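Local coordinates for protein restriction endonuclease R.BpuJI (Bacillus pumilus, PDB 2VLA) that recognises and binds its cognate DNA site through the N-terminal domain described here, the recognition part of a longer restriction enzyme that probably cleaves DNA as an endonuclease, at residues Lys75-Met79 with Phe105-Ile109; Phe113-Asn117 with Pro251-Tyr256; Tyr140-Val144 with Ile175-Ile181; Gln154-Ile160 with Asn228-Leu232. All coordinates share one frame. Where two conformers were deposited one is given. Numbering follows the deposited sequence.

In the fold
Contact 1 comes first along the chain: it closes a loop of 25 residues, bringing the end of helix 62-76 against helix 102-112. The chain leaves that helix into contact 2, whose wide loop of 133 residues runs from the loop after helix 102-112 to the one before helix 263-278. The two contacts meet where Leu76 packs on Phe113. Contacts 3 and 4 both fall within the span of contact 2 and cross each other, their segments alternating in sequence. Contact 3 joins helices 137-150 and 177-189, contact 4 the start of helix 157-165 and strand 230-232; Val144 and Ile181 both pack on Leu155, so contacts 3 and 4 touch directly.

Contact 1: Lys75-Met79 with Phe105-Ile109; sequences KLFGM and FFKDI. With nucleotides of chain B.
Phe77, Phe105 and Ile109 make most of this buried contact, which takes up 230 Å² and is held by apolar and aromatic side chains, with no polar bond between the two segments. Residues 105-109 are helical, with Ile109 N bonded to Phe105 O at 3.2 Å. The other segment comes off helix 62-76 and turns at Gly78, whose positive phi (59/53) favours glycine. The closest CA pair is Phe77 and Ile109, 7.1 Å apart. Set Phe77 at chi1 m (-69°) and chi2 -3°. Phe106 (m, chi2 -72°) then lies over one face of the Phe77 ring, edge-on, centroids 5.4 Å apart and planes at 85°, with Phe77 CE1 3.8 Å from Phe106 CE1. Phe105 (t, chi2 -91°) makes an offset edge-to-face pair with Phe77 at 5.8 Å, also at 85°; its CZ lies 4.0 Å from Phe77 CB. One turn on, Ile109 CD1 (mt) approaches the ring obliquely, 3.9 Å from Phe77 CD1. Met79 adds a Met-aromatic contact, SD 5.3 Å from the Phe105 ring centroid. This is an aromatic cluster of three phenylalanines. At the far end of the first segment, Lys75 CE comes 3.4 Å from OP1 of DC5 in DNA chain B. Around the cluster, helix 203-219 packs Tyr216 on Phe77, helix 22-36 adjoins Met79 and Phe105, and Tyr277 of helix 263-278 touches Ile109.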
loop_
_atom_site.group_PDB
_atom_site.type_symbol
_atom_site.label_atom_id
_atom_site.label_comp_id
_atom_site.label_asym_id
_atom_site.label_seq_id
_atom_site.Cartn_x
_atom_site.Cartn_y
_atom_site.Cartn_z
ATOM N N LYS A 75 -8.714 2.383 -6.578
ATOM C CA LYS A 75 -7.459 1.629 -6.561
ATOM C C LYS A 75 -6.889 1.429 -5.152
ATOM O O LYS A 75 -6.778 0.291 -4.673
ATOM C CB LYS A 75 -6.431 2.280 -7.453
ATOM C CG LYS A 75 -6.811 2.288 -8.901
ATOM C CD LYS A 75 -6.624 0.922 -9.537
ATOM C CE LYS A 75 -6.812 0.965 -11.056
ATOM N NZ LYS A 75 -6.349 -0.284 -11.724
ATOM N N LEU A 76 -6.549 2.510 -4.453
ATOM C CA LEU A 76 -5.741 2.359 -3.250
ATOM C C LEU A 76 -6.538 1.689 -2.123
ATOM O O LEU A 76 -5.998 0.864 -1.381
ATOM C CB LEU A 76 -5.177 3.697 -2.790
ATOM C CG LEU A 76 -4.241 3.660 -1.584
ATOM C CD1 LEU A 76 -2.987 2.844 -1.883
ATOM C CD2 LEU A 76 -3.877 5.132 -1.171
ATOM N N PHE A 77 -7.793 2.103 -1.927
ATOM C CA PHE A 77 -8.593 1.516 -0.854
ATOM C C PHE A 77 -9.441 0.312 -1.293
ATOM O O PHE A 77 -10.013 -0.360 -0.465
ATOM C CB PHE A 77 -9.510 2.540 -0.218
ATOM C CG PHE A 77 -8.793 3.619 0.607
ATOM C CD1 PHE A 77 -7.415 3.601 0.789
ATOM C CD2 PHE A 77 -9.529 4.643 1.208
ATOM C CE1 PHE A 77 -6.798 4.598 1.538
ATOM C CE2 PHE A 77 -8.915 5.615 1.954
ATOM C CZ PHE A 77 -7.550 5.603 2.119
ATOM N N GLY A 78 -9.549 0.079 -2.598
ATOM C CA GLY A 78 -10.260 -1.104 -3.107
ATOM C C GLY A 78 -11.721 -1.174 -2.666
ATOM O O GLY A 78 -12.175 -2.216 -2.181
ATOM N N MET A 79 -12.477 -0.103 -2.906
ATOM C CA MET A 79 -13.801 0.022 -2.334
ATOM C C MET A 79 -14.934 -0.340 -3.296
ATOM O O MET A 79 -16.081 -0.470 -2.883
ATOM C CB MET A 79 -14.006 1.433 -1.767
ATOM C CG MET A 79 -13.049 1.749 -0.633
ATOM S SD MET A 79 -13.339 3.310 0.164
ATOM C CE MET A 79 -14.725 2.841 1.199
ATOM N N PHE A 105 -10.173 -2.200 8.468
ATOM C CA PHE A 105 -10.160 -1.836 7.069
ATOM C C PHE A 105 -8.713 -1.710 6.596
ATOM O O PHE A 105 -8.333 -2.249 5.558
ATOM C CB PHE A 105 -10.923 -0.507 6.897
ATOM C CG PHE A 105 -11.045 -0.025 5.476
ATOM C CD1 PHE A 105 -10.092 0.807 4.934
ATOM C CD2 PHE A 105 -12.188 -0.285 4.739
ATOM C CE1 PHE A 105 -10.240 1.322 3.655
ATOM C CE2 PHE A 105 -12.341 0.205 3.464
ATOM C CZ PHE A 105 -11.377 1.039 2.925
ATOM N N PHE A 106 -7.887 -1.022 7.372
ATOM C CA PHE A 106 -6.498 -0.833 7.000
ATOM C C PHE A 106 -5.624 -2.052 7.255
ATOM O O PHE A 106 -4.683 -2.299 6.513
ATOM C CB PHE A 106 -5.942 0.436 7.621
ATOM C CG PHE A 106 -6.468 1.655 6.970
ATOM C CD1 PHE A 106 -6.050 1.981 5.710
ATOM C CD2 PHE A 106 -7.502 2.390 7.544
ATOM C CE1 PHE A 106 -6.599 3.051 5.048
ATOM C CE2 PHE A 106 -8.068 3.416 6.873
ATOM C CZ PHE A 106 -7.616 3.766 5.638
ATOM N N LYS A 107 -5.963 -2.849 8.272
ATOM C CA LYS A 107 -5.295 -4.155 8.457
ATOM C C LYS A 107 -5.428 -4.977 7.191
ATOM O O LYS A 107 -4.457 -5.568 6.718
ATOM C CB LYS A 107 -5.905 -4.921 9.635
ATOM C CG LYS A 107 -5.396 -4.485 11.008
ATOM C CD LYS A 107 -6.128 -5.212 12.137
ATOM C CE LYS A 107 -5.593 -4.802 13.528
ATOM N NZ LYS A 107 -6.250 -3.599 14.070
ATOM N N ASP A 108 -6.631 -5.004 6.632
ATOM C CA ASP A 108 -6.906 -5.812 5.452
ATOM C C ASP A 108 -6.140 -5.291 4.236
ATOM O O ASP A 108 -5.583 -6.073 3.468
ATOM C CB ASP A 108 -8.409 -5.829 5.167
ATOM C CG ASP A 108 -8.784 -6.806 4.065
ATOM O OD1 ASP A 108 -8.676 -8.057 4.303
ATOM O OD2 ASP A 108 -9.159 -6.351 2.961
ATOM N N ILE A 109 -6.117 -3.973 4.053
ATOM C CA ILE A 109 -5.285 -3.372 3.038
ATOM C C ILE A 109 -3.812 -3.816 3.179
ATOM O O ILE A 109 -3.174 -4.202 2.185
ATOM C CB ILE A 109 -5.412 -1.826 3.071
ATOM C CG1 ILE A 109 -6.739 -1.418 2.399
ATOM C CG2 ILE A 109 -4.210 -1.151 2.424
ATOM C CD1 ILE A 109 -7.116 0.093 2.541
ATOM P P DC B 5 -6.670 5.023 -11.850
ATOM O OP1 DC B 5 -7.780 4.053 -11.951
ATOM O OP2 DC B 5 -6.765 6.120 -10.877
ATOM O "O5'" DC B 5 -5.318 4.178 -11.687
ATOM C "C5'" DC B 5 -4.288 4.591 -10.826
ATOM C "C4'" DC B 5 -3.026 4.880 -11.587
ATOM O "O4'" DC B 5 -3.265 5.969 -12.527
ATOM C "C3'" DC B 5 -1.857 5.325 -10.740
ATOM O "O3'" DC B 5 -0.633 4.983 -11.394
ATOM C "C2'" DC B 5 -2.127 6.833 -10.680
ATOM C "C1'" DC B 5 -2.476 7.083 -12.143
ATOM N N1 DC B 5 -3.200 8.336 -12.375
ATOM C C2 DC B 5 -2.638 9.345 -13.169
ATOM O O2 DC B 5 -1.541 9.140 -13.726
ATOM N N3 DC B 5 -3.330 10.514 -13.333
ATOM C C4 DC B 5 -4.495 10.690 -12.730
ATOM N N4 DC B 5 -5.138 11.857 -12.923
ATOM C C5 DC B 5 -5.078 9.709 -11.904
ATOM C C6 DC B 5 -4.406 8.546 -11.762
#

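Contact 2: Phe113-Asn117 with Pro251-Tyr256; sequences FQFPN and PEFNAY
Two irregular loops meet here, with Gln114 making all the direct hydrogen bonds between them and Pro116 packing alongside. Residues 113-117 leave helix 102-112 extended (Gln114 at -162/167) and pass a cis peptide bond before Pro116; residues 251-256 are loop until a 3-10 turn begins at Ala255. Nearest CA pairs are Gln114 with Pro251, 6.2 Å, and Pro116 with Ala255, 6.5 Å. Place Gln114 at chi1 p (53°), chi2 t and chi3 76°. Its OE1 then accepts from Phe253 N at 3.0 Å and from a water at 2.8 Å, and that water in turn accepts from Glu252 N at 2.9 Å. Pro251 CB makes a van der Waals approach to Gln114 OE1 at 3.5 Å. Both amide hydrogens are used: Gln114 NE2 gives to Phe253 O and to Pro116 O, each at 2.9 Å. Asn117 ND2 donates to Gln114 O at 2.9 Å, while Asn117 OD1 takes the backbone N of Met119. Asn254 OD1 accepts from Tyr256 N at 2.9 Å, an Asx turn. Tyr256 OH bonds Ile133 O, and Glu252 forms a salt bridge with Arg136. Apolar packing adds to this: Pro116 CG lies 4.0 Å from both Ala255 CB and Tyr256 CE1. With its carboxamide bound to both N and O of Phe253, as a neighbouring strand's peptide would be, the buried, uncharged Gln114 fixes two loops that lack regular backbone pairing.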
loop_
_atom_site.group_PDB
_atom_site.type_symbol
_atom_site.label_atom_id
_atom_site.label_comp_id
_atom_site.label_asym_id
_atom_site.label_seq_id
_atom_site.Cartn_x
_atom_site.Cartn_y
_atom_site.Cartn_z
ATOM N N PHE A 113 -1.792 -6.027 0.331
ATOM C CA PHE A 113 -0.906 -5.236 -0.499
ATOM C C PHE A 113 0.276 -6.097 -0.947
ATOM O O PHE A 113 0.760 -6.948 -0.186
ATOM C CB PHE A 113 -0.395 -3.982 0.264
ATOM C CG PHE A 113 -0.553 -2.666 -0.507
ATOM C CD1 PHE A 113 0.175 -2.402 -1.638
ATOM C CD2 PHE A 113 -1.401 -1.702 -0.053
ATOM C CE1 PHE A 113 0.050 -1.186 -2.299
ATOM C CE2 PHE A 113 -1.502 -0.488 -0.697
ATOM C CZ PHE A 113 -0.786 -0.243 -1.802
ATOM N N GLN A 114 0.794 -5.803 -2.125
ATOM C CA GLN A 114 1.982 -6.428 -2.615
ATOM C C GLN A 114 2.554 -5.607 -3.729
ATOM O O GLN A 114 1.864 -4.708 -4.274
ATOM C CB GLN A 114 1.642 -7.832 -3.141
ATOM C CG GLN A 114 0.524 -7.809 -4.147
ATOM C CD GLN A 114 0.375 -9.143 -4.875
ATOM O OE1 GLN A 114 -0.154 -10.105 -4.318
ATOM N NE2 GLN A 114 0.829 -9.195 -6.121
ATOM N N PHE A 115 3.802 -5.909 -4.100
ATOM C CA PHE A 115 4.367 -5.460 -5.366
ATOM C C PHE A 115 4.783 -6.728 -6.140
ATOM O O PHE A 115 5.301 -7.670 -5.535
ATOM C CB PHE A 115 5.611 -4.616 -5.162
ATOM C CG PHE A 115 5.394 -3.348 -4.337
ATOM C CD1 PHE A 115 4.526 -2.328 -4.761
ATOM C CD2 PHE A 115 6.079 -3.173 -3.164
ATOM C CE1 PHE A 115 4.397 -1.104 -4.010
ATOM C CE2 PHE A 115 5.946 -1.947 -2.416
ATOM C CZ PHE A 115 5.084 -0.950 -2.857
ATOM N N PRO A 116 4.542 -6.763 -7.459
ATOM C CA PRO A 116 3.811 -5.770 -8.233
ATOM C C PRO A 116 2.334 -5.839 -7.953
ATOM O O PRO A 116 1.866 -6.752 -7.266
ATOM C CB PRO A 116 4.094 -6.189 -9.718
ATOM C CG PRO A 116 5.157 -7.255 -9.636
ATOM C CD PRO A 116 4.984 -7.892 -8.302
ATOM N N ASN A 117 1.588 -4.880 -8.486
ATOM C CA ASN A 117 0.170 -4.867 -8.327
ATOM C C ASN A 117 -0.535 -4.157 -9.483
ATOM O O ASN A 117 0.114 -3.573 -10.374
ATOM C CB ASN A 117 -0.193 -4.223 -6.977
ATOM C CG ASN A 117 0.234 -2.760 -6.896
ATOM O OD1 ASN A 117 -0.169 -1.950 -7.737
ATOM N ND2 ASN A 117 1.112 -2.432 -5.923
ATOM N N PRO A 251 3.999 -13.211 -3.334
ATOM C CA PRO A 251 2.725 -12.535 -3.488
ATOM C C PRO A 251 1.592 -13.498 -3.835
ATOM O O PRO A 251 1.768 -14.410 -4.651
ATOM C CB PRO A 251 2.980 -11.585 -4.638
ATOM C CG PRO A 251 4.421 -11.251 -4.529
ATOM C CD PRO A 251 5.075 -12.532 -4.081
ATOM N N GLU A 252 0.450 -13.313 -3.203
ATOM C CA GLU A 252 -0.720 -14.131 -3.471
ATOM C C GLU A 252 -1.195 -13.967 -4.919
ATOM O O GLU A 252 -1.652 -14.905 -5.543
ATOM C CB GLU A 252 -1.829 -13.745 -2.508
ATOM C CG GLU A 252 -3.034 -14.639 -2.538
ATOM C CD GLU A 252 -2.693 -16.075 -2.193
ATOM O OE1 GLU A 252 -1.893 -16.295 -1.254
ATOM O OE2 GLU A 252 -3.209 -16.975 -2.864
ATOM N N PHE A 253 -1.133 -12.750 -5.417
ATOM C CA PHE A 253 -1.503 -12.446 -6.792
ATOM C C PHE A 253 -0.258 -12.471 -7.686
ATOM O O PHE A 253 0.719 -11.786 -7.432
ATOM C CB PHE A 253 -2.199 -11.071 -6.864
ATOM C CG PHE A 253 -2.606 -10.668 -8.240
ATOM C CD1 PHE A 253 -3.812 -11.105 -8.781
ATOM C CD2 PHE A 253 -1.785 -9.864 -9.015
ATOM C CE1 PHE A 253 -4.193 -10.728 -10.058
ATOM C CE2 PHE A 253 -2.158 -9.494 -10.292
ATOM C CZ PHE A 253 -3.366 -9.942 -10.815
ATOM N N ASN A 254 -0.277 -13.342 -8.685
ATOM C CA ASN A 254 0.894 -13.573 -9.511
ATOM C C ASN A 254 0.896 -12.726 -10.786
ATOM O O ASN A 254 0.211 -13.063 -11.780
ATOM C CB ASN A 254 0.974 -15.067 -9.876
ATOM C CG ASN A 254 2.182 -15.395 -10.671
ATOM O OD1 ASN A 254 3.023 -14.551 -10.930
ATOM N ND2 ASN A 254 2.281 -16.655 -11.094
ATOM N N ALA A 255 1.669 -11.632 -10.765
ATOM C CA ALA A 255 1.718 -10.705 -11.899
ATOM C C ALA A 255 2.479 -11.300 -13.082
ATOM O O ALA A 255 2.408 -10.800 -14.207
ATOM C CB ALA A 255 2.371 -9.398 -11.458
ATOM N N TYR A 256 3.208 -12.360 -12.820
ATOM C CA TYR A 256 4.163 -12.898 -13.789
ATOM C C TYR A 256 3.522 -13.915 -14.750
ATOM O O TYR A 256 4.184 -14.437 -15.630
ATOM C CB TYR A 256 5.365 -13.487 -13.051
ATOM C CG TYR A 256 6.222 -12.417 -12.424
ATOM C CD1 TYR A 256 5.913 -11.894 -11.159
ATOM C CD2 TYR A 256 7.246 -11.833 -13.129
ATOM C CE1 TYR A 256 6.654 -10.870 -10.595
ATOM C CE2 TYR A 256 7.995 -10.787 -12.580
ATOM C CZ TYR A 256 7.685 -10.311 -11.296
ATOM O OH TYR A 256 8.406 -9.271 -10.765
HETATM O O HOH W 1 0.158 -10.938 -1.654
#

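Contact 3: Tyr140-Val144 with Ile175-Ile181; sequences YILQV and IKPIEVI
The 140-144 part of helix 137-150 and the 177-181 part of helix 177-189 cross at -53°, their short axes 9.8 Å apart at closest, with Val144 facing Pro177 at 4.9 Å between CA atoms. Start at Ile175, still extended (-122/134): its carbonyl O accepts from Tyr140 OH at 2.7 Å, with Tyr140 in the t rotamer (chi1 -165°, chi2 -86°), tying down the residues before the helix. Lys176 is the N-cap; its backbone N bonds Glu179 OE2 at 2.8 Å, completing the helix start. Pro177, the first helical residue, is the wedge. Its CG sits 4.1 Å from the Tyr140 ring centroid, over the face in a CH-pi contact, and 3.6 Å from Gln143 CG, while Pro177 CB meets Val144 CG2 at 3.9 Å. A turn later, Val180 CG2 comes 3.7 Å from Tyr140 OH, and Ile181 (mm) puts CD1 4.0 Å from Val144 CG1. Ile175 and Lys176 also line the pocket holding a PG6 molecule, probably from the crystallisation liquor. This is helix-helix packing, a proline-led N-terminal turn set against another helix's side. Beyond the pair, Val170 of helix 168-171 and Val164 of helix 157-165 both touch Tyr140 and Val180, and Trp247 from a loop lies against Pro177.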
loop_
_atom_site.group_PDB
_atom_site.type_symbol
_atom_site.label_atom_id
_atom_site.label_comp_id
_atom_site.label_asym_id
_atom_site.label_seq_id
_atom_site.Cartn_x
_atom_site.Cartn_y
_atom_site.Cartn_z
ATOM N N TYR A 140 6.491 -8.160 5.592
ATOM C CA TYR A 140 7.912 -8.047 5.651
ATOM C C TYR A 140 8.365 -6.960 6.659
ATOM O O TYR A 140 9.245 -7.169 7.479
ATOM C CB TYR A 140 8.503 -7.785 4.258
ATOM C CG TYR A 140 9.988 -8.021 4.195
ATOM C CD1 TYR A 140 10.866 -7.026 4.537
ATOM C CD2 TYR A 140 10.522 -9.284 3.848
ATOM C CE1 TYR A 140 12.189 -7.221 4.523
ATOM C CE2 TYR A 140 11.860 -9.479 3.833
ATOM C CZ TYR A 140 12.703 -8.456 4.174
ATOM O OH TYR A 140 14.068 -8.584 4.185
ATOM N N ILE A 141 7.741 -5.769 6.577
ATOM C CA ILE A 141 8.057 -4.662 7.510
ATOM C C ILE A 141 7.830 -5.106 8.949
ATOM O O ILE A 141 8.669 -4.888 9.826
ATOM C CB ILE A 141 7.199 -3.404 7.212
ATOM C CG1 ILE A 141 7.650 -2.741 5.917
ATOM C CG2 ILE A 141 7.284 -2.396 8.371
ATOM C CD1 ILE A 141 6.585 -1.866 5.291
ATOM N N LEU A 142 6.694 -5.745 9.196
ATOM C CA LEU A 142 6.385 -6.187 10.527
ATOM C C LEU A 142 7.456 -7.201 11.038
ATOM O O LEU A 142 7.885 -7.130 12.179
ATOM C CB LEU A 142 4.997 -6.824 10.552
ATOM C CG LEU A 142 3.840 -5.806 10.426
ATOM C CD1 LEU A 142 2.544 -6.595 10.345
ATOM C CD2 LEU A 142 3.812 -4.783 11.619
ATOM N N GLN A 143 7.893 -8.133 10.179
ATOM C CA GLN A 143 8.929 -9.045 10.592
ATOM C C GLN A 143 10.277 -8.356 10.843
ATOM O O GLN A 143 10.988 -8.699 11.775
ATOM C CB GLN A 143 9.090 -10.174 9.576
ATOM C CG GLN A 143 10.085 -11.280 10.008
ATOM C CD GLN A 143 9.574 -12.106 11.160
ATOM O OE1 GLN A 143 8.395 -12.124 11.450
ATOM N NE2 GLN A 143 10.456 -12.913 11.726
ATOM N N VAL A 144 10.619 -7.372 10.010
ATOM C CA VAL A 144 11.834 -6.590 10.241
ATOM C C VAL A 144 11.762 -5.887 11.630
ATOM O O VAL A 144 12.714 -5.901 12.397
ATOM C CB VAL A 144 12.034 -5.547 9.118
ATOM C CG1 VAL A 144 13.074 -4.470 9.514
ATOM C CG2 VAL A 144 12.442 -6.219 7.819
ATOM N N ILE A 175 16.003 -11.273 0.340
ATOM C CA ILE A 175 16.686 -10.963 1.590
ATOM C C ILE A 175 15.825 -11.299 2.807
ATOM O O ILE A 175 14.674 -10.882 2.879
ATOM C CB ILE A 175 17.007 -9.439 1.656
ATOM C CG1 ILE A 175 17.766 -8.972 0.397
ATOM C CG2 ILE A 175 17.785 -9.113 2.926
ATOM C CD1 ILE A 175 19.113 -9.702 0.165
ATOM N N LYS A 176 16.437 -11.965 3.796
ATOM C CA LYS A 176 15.771 -12.239 5.082
ATOM C C LYS A 176 15.846 -11.024 6.031
ATOM O O LYS A 176 16.855 -10.325 6.081
ATOM C CB LYS A 176 16.390 -13.453 5.749
ATOM C CG LYS A 176 16.264 -14.733 4.901
ATOM C CD LYS A 176 16.438 -15.977 5.729
ATOM C CE LYS A 176 16.214 -17.236 4.886
ATOM N NZ LYS A 176 14.762 -17.479 4.585
ATOM N N PRO A 177 14.763 -10.768 6.775
ATOM C CA PRO A 177 14.786 -9.676 7.747
ATOM C C PRO A 177 16.009 -9.653 8.647
ATOM O O PRO A 177 16.570 -8.610 8.871
ATOM C CB PRO A 177 13.501 -9.893 8.518
ATOM C CG PRO A 177 12.577 -10.419 7.496
ATOM C CD PRO A 177 13.435 -11.387 6.703
ATOM N N ILE A 178 16.503 -10.799 9.083
ATOM C CA ILE A 178 17.690 -10.781 9.932
ATOM C C ILE A 178 18.917 -10.226 9.194
ATOM O O ILE A 178 19.784 -9.595 9.805
ATOM C CB ILE A 178 18.041 -12.197 10.517
ATOM C CG1 ILE A 178 19.196 -12.047 11.518
ATOM C CG2 ILE A 178 18.378 -13.234 9.391
ATOM C CD1 ILE A 178 18.838 -11.231 12.777
ATOM N N GLU A 179 19.006 -10.472 7.887
ATOM C CA GLU A 179 20.081 -9.858 7.091
ATOM C C GLU A 179 20.022 -8.335 7.104
ATOM O O GLU A 179 21.056 -7.674 7.099
ATOM C CB GLU A 179 20.024 -10.327 5.663
ATOM C CG GLU A 179 20.348 -11.753 5.472
ATOM C CD GLU A 179 20.212 -12.162 4.018
ATOM O OE1 GLU A 179 21.132 -11.827 3.212
ATOM O OE2 GLU A 179 19.171 -12.742 3.662
ATOM N N VAL A 180 18.809 -7.779 7.048
ATOM C CA VAL A 180 18.622 -6.344 7.077
ATOM C C VAL A 180 19.088 -5.811 8.425
ATOM O O VAL A 180 19.850 -4.850 8.498
ATOM C CB VAL A 180 17.142 -5.980 6.841
ATOM C CG1 VAL A 180 16.931 -4.477 7.032
ATOM C CG2 VAL A 180 16.713 -6.399 5.440
ATOM N N ILE A 181 18.645 -6.461 9.495
ATOM C CA ILE A 181 18.988 -6.033 10.828
ATOM C C ILE A 181 20.498 -6.111 11.068
ATOM O O ILE A 181 21.103 -5.188 11.599
ATOM C CB ILE A 181 18.226 -6.865 11.862
ATOM C CG1 ILE A 181 16.696 -6.535 11.792
ATOM C CG2 ILE A 181 18.809 -6.660 13.271
ATOM C CD1 ILE A 181 16.360 -5.053 11.736
#

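Contact 4: Gln154-Ile160 with Asn228-Leu232; sequences QLSKDDI and NLVKL
Gln154 enters extended (-124/150), its OE1 3.5 Å from Leu229 CD1 and its NE2 3.5 Å from Lys231 CE. At Leu155 the two backbones meet through one good hydrogen bond, Val230 N to Leu155 O at 2.8 Å, nearly straight, and a water-bridged link, the water accepting from Leu155 N at 2.8 Å and donating to Val230 O at 2.7 Å. Leu229 CA also approaches Leu155 O at 3.4 Å, a CA-H...O contact. Ser156, 4.2 Å from Leu229 between CA atoms, is the N-cap of helix 157-165. With chi1 p (71°), Ser156 OG takes Asp159 N at 3.0 Å, and Asp159 OD2 takes Ser156 N at 3.0 Å: a capping box, with Asp159 also salt-bridged to Arg188. Lys157 sets its backbone N 3.9 Å from Val230 CG2, and its side chain packs on a DNA phosphate. One turn into the helix, Ile160 (mt) buries CD1 against Val230 CB at 3.6 Å. Strand 230-232 pairs with 223-225 in a hairpin directly following helix 203-219. A short extended segment between two helices, set beside such a hairpin, is what a winged-helix fold has, consistent with the helix-turn-helix character of this DNA-recognition domain.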
loop_
_atom_site.group_PDB
_atom_site.type_symbol
_atom_site.label_atom_id
_atom_site.label_comp_id
_atom_site.label_asym_id
_atom_site.label_seq_id
_atom_site.Cartn_x
_atom_site.Cartn_y
_atom_site.Cartn_z
ATOM N N GLN A 154 16.163 -0.260 17.629
ATOM C CA GLN A 154 14.965 0.322 17.083
ATOM C C GLN A 154 15.295 1.041 15.786
ATOM O O GLN A 154 16.418 1.481 15.592
ATOM C CB GLN A 154 14.356 1.287 18.092
ATOM C CG GLN A 154 13.907 0.587 19.367
ATOM C CD GLN A 154 13.562 1.535 20.458
ATOM O OE1 GLN A 154 14.385 2.356 20.867
ATOM N NE2 GLN A 154 12.345 1.422 20.972
ATOM N N LEU A 155 14.331 1.078 14.883
ATOM C CA LEU A 155 14.537 1.596 13.541
ATOM C C LEU A 155 13.822 2.914 13.324
ATOM O O LEU A 155 12.721 3.134 13.828
ATOM C CB LEU A 155 14.017 0.596 12.505
ATOM C CG LEU A 155 14.599 -0.812 12.579
ATOM C CD1 LEU A 155 14.060 -1.606 11.440
ATOM C CD2 LEU A 155 16.089 -0.727 12.541
ATOM N N SER A 156 14.429 3.752 12.509
ATOM C CA SER A 156 13.816 4.996 12.086
ATOM C C SER A 156 13.076 4.794 10.779
ATOM O O SER A 156 13.251 3.775 10.088
ATOM C CB SER A 156 14.882 6.064 11.889
ATOM O OG SER A 156 15.661 5.760 10.735
ATOM N N LYS A 157 12.281 5.777 10.404
ATOM C CA LYS A 157 11.616 5.768 9.118
ATOM C C LYS A 157 12.628 5.739 7.981
ATOM O O LYS A 157 12.379 5.134 6.940
ATOM C CB LYS A 157 10.710 6.999 8.988
ATOM C CG LYS A 157 10.062 7.152 7.632
ATOM C CD LYS A 157 9.000 8.243 7.656
ATOM C CE LYS A 157 9.487 9.473 8.404
ATOM N NZ LYS A 157 9.985 10.531 7.483
ATOM N N ASP A 158 13.752 6.431 8.154
ATOM C CA ASP A 158 14.802 6.441 7.136
ATOM C C ASP A 158 15.447 5.056 6.979
ATOM O O ASP A 158 15.804 4.668 5.868
ATOM C CB ASP A 158 15.883 7.522 7.471
ATOM C CG ASP A 158 15.378 8.967 7.273
ATOM O OD1 ASP A 158 14.592 9.204 6.325
ATOM O OD2 ASP A 158 15.811 9.865 8.050
ATOM N N ASP A 159 15.605 4.347 8.080
ATOM C CA ASP A 159 16.120 2.966 8.028
ATOM C C ASP A 159 15.181 2.097 7.201
ATOM O O ASP A 159 15.622 1.365 6.313
ATOM C CB ASP A 159 16.212 2.374 9.423
ATOM C CG ASP A 159 17.315 2.988 10.265
ATOM O OD1 ASP A 159 18.348 3.421 9.697
ATOM O OD2 ASP A 159 17.179 2.950 11.527
ATOM N N ILE A 160 13.888 2.193 7.473
ATOM C CA ILE A 160 12.919 1.384 6.754
ATOM C C ILE A 160 12.848 1.799 5.275
ATOM O O ILE A 160 12.662 0.960 4.388
ATOM C CB ILE A 160 11.536 1.461 7.404
ATOM C CG1 ILE A 160 11.596 0.927 8.842
ATOM C CG2 ILE A 160 10.519 0.678 6.598
ATOM C CD1 ILE A 160 10.327 1.219 9.656
ATOM N N ASN A 228 11.219 10.113 15.725
ATOM C CA ASN A 228 12.521 9.466 15.721
ATOM C C ASN A 228 12.439 8.026 15.175
ATOM O O ASN A 228 13.370 7.558 14.513
ATOM C CB ASN A 228 13.092 9.386 17.157
ATOM C CG ASN A 228 13.458 10.749 17.742
ATOM O OD1 ASN A 228 13.558 10.900 18.957
ATOM N ND2 ASN A 228 13.699 11.699 16.896
ATOM N N LEU A 229 11.351 7.315 15.492
ATOM C CA LEU A 229 11.347 5.836 15.416
ATOM C C LEU A 229 10.041 5.315 14.911
ATOM O O LEU A 229 8.995 5.955 15.075
ATOM C CB LEU A 229 11.593 5.275 16.802
ATOM C CG LEU A 229 12.967 5.506 17.388
ATOM C CD1 LEU A 229 13.036 4.864 18.772
ATOM C CD2 LEU A 229 14.079 4.979 16.459
ATOM N N VAL A 230 10.088 4.105 14.324
ATOM C CA VAL A 230 8.891 3.354 14.036
ATOM C C VAL A 230 8.853 2.176 14.994
ATOM O O VAL A 230 9.778 1.361 15.004
ATOM C CB VAL A 230 8.931 2.825 12.591
ATOM C CG1 VAL A 230 7.731 1.898 12.324
ATOM C CG2 VAL A 230 8.982 3.986 11.586
ATOM N N LYS A 231 7.803 2.084 15.807
ATOM C CA LYS A 231 7.706 1.040 16.846
ATOM C C LYS A 231 6.422 0.231 16.733
ATOM O O LYS A 231 5.386 0.761 16.381
ATOM C CB LYS A 231 7.773 1.675 18.231
ATOM C CG LYS A 231 9.094 2.380 18.520
ATOM C CD LYS A 231 9.035 3.171 19.814
ATOM C CE LYS A 231 8.956 2.253 21.019
ATOM N NZ LYS A 231 8.993 3.011 22.296
ATOM N N LEU A 232 6.510 -1.077 17.004
ATOM C CA LEU A 232 5.339 -1.909 17.074
ATOM C C LEU A 232 4.447 -1.546 18.244
ATOM O O LEU A 232 4.924 -1.194 19.307
ATOM C CB LEU A 232 5.730 -3.399 17.171
ATOM C CG LEU A 232 6.422 -3.975 15.935
ATOM C CD1 LEU A 232 7.137 -5.308 16.267
ATOM C CD2 LEU A 232 5.444 -4.209 14.773
HETATM O O HOH W 2 11.911 -0.122 15.644
#